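PDB 6Z9K: PrgA from Enterococcus faecalis, which extends far from the cell surface and provides surface exclusion against unwanted conjugation, this chain being its CAP domain. Local coordinates for residues N132-Y137 and E220-S225. Numbering follows the deposited sequence. Where two conformers were deposited one is given.
Sequences NGFKEY and EKLEDS
Glu220 meets Lys135 through its backbone: its O accepts NZ of Lys135 at 3.0 Å, nearly in line with the carbonyl bond. The lysine spans this distance because its chain is extended beyond CG, running past O of Lys221, with CG 3.3 Å from it. That Lys221 O takes the amide N of Lys135 at 2.8 Å in an almost straight bond (N-H...O 175°), and CA of Phe134 adds a C-H...O contact to it. The Lys221 side chain, bent at chi2 (-61°) and chi4, crosses that of Tyr137 at about a right angle, its CD 3.3 Å from the phenol OH. Leu222 is the apolar centre: in the conformer given, CD2 lies over the middle of the Phe134 ring, 3.4 Å from the centroid and 14° off the normal, a CH-pi contact; Phe105 and Tyr217 also pack against this ring. Glu223 N then donates to O of Gly133 (2.9 Å), a carbonyl shared with Ser226 OG. Together with the Lys135 N to Lys221 O bond, this brackets Phe134 and Leu222 as a single antiparallel bridge, a non-hydrogen-bonded pair. The carboxylate of Glu223 folds back beside CG of Lys135, and OE2 receives two waters, one also bonded to Phe134 O and the other to Glu136 N. From Asp224, OD1 reaches Lys135 NZ only through a third water. The contact thus joins the turn closing helix 122-132, where Gly133 completes a Schellman motif, to the loop after strand 211-217. Backbone carbonyls do most of the gripping; the Glu223 and Asp224 charges may attract NZ at a distance, without a direct salt bridge.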
loop_
_atom_site.group_PDB
_atom_site.type_symbol
_atom_site.label_atom_id
_atom_site.label_comp_id
_atom_site.label_asym_id
_atom_site.label_seq_id
_atom_site.Cartn_x
_atom_site.Cartn_y
_atom_site.Cartn_z
ATOM N N ASN A 132 14.578 13.575 4.627
ATOM C CA ASN A 132 13.199 13.916 5.032
ATOM C C ASN A 132 13.049 13.999 6.553
ATOM O O ASN A 132 11.916 14.246 7.012
ATOM C CB ASN A 132 12.206 12.926 4.407
ATOM C CG ASN A 132 12.010 13.216 2.927
ATOM O OD1 ASN A 132 11.208 14.069 2.578
ATOM N ND2 ASN A 132 12.820 12.616 2.066
ATOM N N GLY A 133 14.130 13.890 7.291
ATOM C CA GLY A 133 14.146 14.088 8.742
ATOM C C GLY A 133 13.782 12.824 9.492
ATOM O O GLY A 133 13.515 12.934 10.717
ATOM N N PHE A 134 13.815 11.666 8.843
ATOM C CA PHE A 134 13.534 10.370 9.492
ATOM C C PHE A 134 14.831 9.708 9.934
ATOM O O PHE A 134 15.892 9.876 9.333
ATOM C CB PHE A 134 12.761 9.470 8.525
ATOM C CG PHE A 134 11.358 9.933 8.277
ATOM C CD1 PHE A 134 11.085 10.904 7.323
ATOM C CD2 PHE A 134 10.292 9.472 9.040
ATOM C CE1 PHE A 134 9.818 11.365 7.080
ATOM C CE2 PHE A 134 9.002 9.916 8.787
ATOM C CZ PHE A 134 8.754 10.864 7.829
ATOM N N LYS A 135 14.708 8.827 10.912
ATOM C CA LYS A 135 15.821 8.034 11.429
ATOM C C LYS A 135 16.308 7.057 10.369
ATOM O O LYS A 135 15.504 6.516 9.601
ATOM C CB LYS A 135 15.399 7.280 12.686
ATOM C CG LYS A 135 15.073 8.243 13.814
ATOM C CD LYS A 135 14.412 7.562 14.963
ATOM C CE LYS A 135 14.430 8.509 16.139
ATOM N NZ LYS A 135 13.574 7.998 17.225
ATOM N N GLU A 136 17.629 6.865 10.356
ATOM C CA GLU A 136 18.239 5.843 9.480
ATOM C C GLU A 136 18.463 4.554 10.274
ATOM O O GLU A 136 18.821 4.597 11.479
ATOM C CB GLU A 136 19.576 6.318 8.954
ATOM C CG GLU A 136 19.488 7.518 8.059
ATOM C CD GLU A 136 20.851 7.835 7.462
ATOM O OE1 GLU A 136 21.457 8.861 7.869
ATOM O OE2 GLU A 136 21.270 7.046 6.548
ATOM N N TYR A 137 18.432 3.435 9.568
ATOM C CA TYR A 137 18.709 2.082 10.119
ATOM C C TYR A 137 19.660 1.433 9.122
ATOM O O TYR A 137 19.216 0.781 8.212
ATOM C CB TYR A 137 17.402 1.325 10.277
ATOM C CG TYR A 137 16.419 2.046 11.167
ATOM C CD1 TYR A 137 15.555 2.989 10.659
ATOM C CD2 TYR A 137 16.412 1.846 12.536
ATOM C CE1 TYR A 137 14.684 3.710 11.460
ATOM C CE2 TYR A 137 15.508 2.508 13.351
ATOM C CZ TYR A 137 14.664 3.470 12.829
ATOM O OH TYR A 137 13.818 4.106 13.702
ATOM N N GLU A 220 7.387 8.110 15.868
ATOM C CA GLU A 220 8.655 7.698 16.552
ATOM C C GLU A 220 9.787 7.473 15.542
ATOM O O GLU A 220 10.924 7.424 15.994
ATOM C CB GLU A 220 8.430 6.395 17.295
ATOM C CG GLU A 220 7.310 6.505 18.321
ATOM C CD GLU A 220 5.875 6.314 17.832
ATOM O OE1 GLU A 220 5.674 5.987 16.631
ATOM O OE2 GLU A 220 4.981 6.529 18.690
ATOM N N LYS A 221 9.516 7.419 14.235
ATOM C CA LYS A 221 10.580 7.273 13.216
ATOM C C LYS A 221 11.213 8.604 12.853
ATOM O O LYS A 221 12.214 8.604 12.131
ATOM C CB LYS A 221 10.005 6.648 11.943
ATOM C CG LYS A 221 9.594 5.207 12.099
ATOM C CD LYS A 221 10.800 4.385 12.475
ATOM C CE LYS A 221 10.673 2.884 12.358
ATOM N NZ LYS A 221 9.814 2.347 13.415
ATOM N N LEU A 222 10.653 9.726 13.267
ATOM C CA LEU A 222 11.226 11.047 12.924
ATOM C C LEU A 222 12.314 11.349 13.935
ATOM O O LEU A 222 12.130 11.057 15.144
ATOM C CB LEU A 222 10.166 12.152 12.977
ATOM C CG LEU A 222 9.140 12.185 11.854
ATOM C CD1 LEU A 222 7.996 13.088 12.263
ATOM C CD2 LEU A 222 9.750 12.677 10.558
ATOM N N GLU A 223 13.376 12.016 13.490
ATOM C CA GLU A 223 14.338 12.567 14.467
ATOM C C GLU A 223 13.611 13.579 15.364
ATOM O O GLU A 223 12.597 14.106 14.964
ATOM C CB GLU A 223 15.502 13.264 13.761
ATOM C CG GLU A 223 16.249 12.350 12.855
ATOM C CD GLU A 223 17.201 11.384 13.539
ATOM O OE1 GLU A 223 17.086 11.228 14.781
ATOM O OE2 GLU A 223 18.065 10.759 12.814
ATOM N N ASP A 224 14.104 13.814 16.567
ATOM C CA ASP A 224 13.392 14.650 17.572
ATOM C C ASP A 224 13.113 16.087 17.077
ATOM O O ASP A 224 12.062 16.662 17.445
ATOM C CB ASP A 224 14.182 14.728 18.865
ATOM C CG ASP A 224 14.264 13.410 19.638
ATOM O OD1 ASP A 224 13.434 12.512 19.398
ATOM O OD2 ASP A 224 15.131 13.329 20.488
ATOM N N SER A 225 14.012 16.621 16.263
ATOM C CA SER A 225 13.982 18.017 15.750
ATOM C C SER A 225 13.086 18.107 14.512
ATOM O O SER A 225 12.744 19.241 14.116
ATOM C CB SER A 225 15.398 18.471 15.429
ATOM O OG SER A 225 15.905 17.717 14.326
HETATM O O HOH W 1 18.127 11.031 10.166
HETATM O O HOH W 2 14.236 9.886 19.269
HETATM O O HOH W 3 19.015 8.092 12.635
#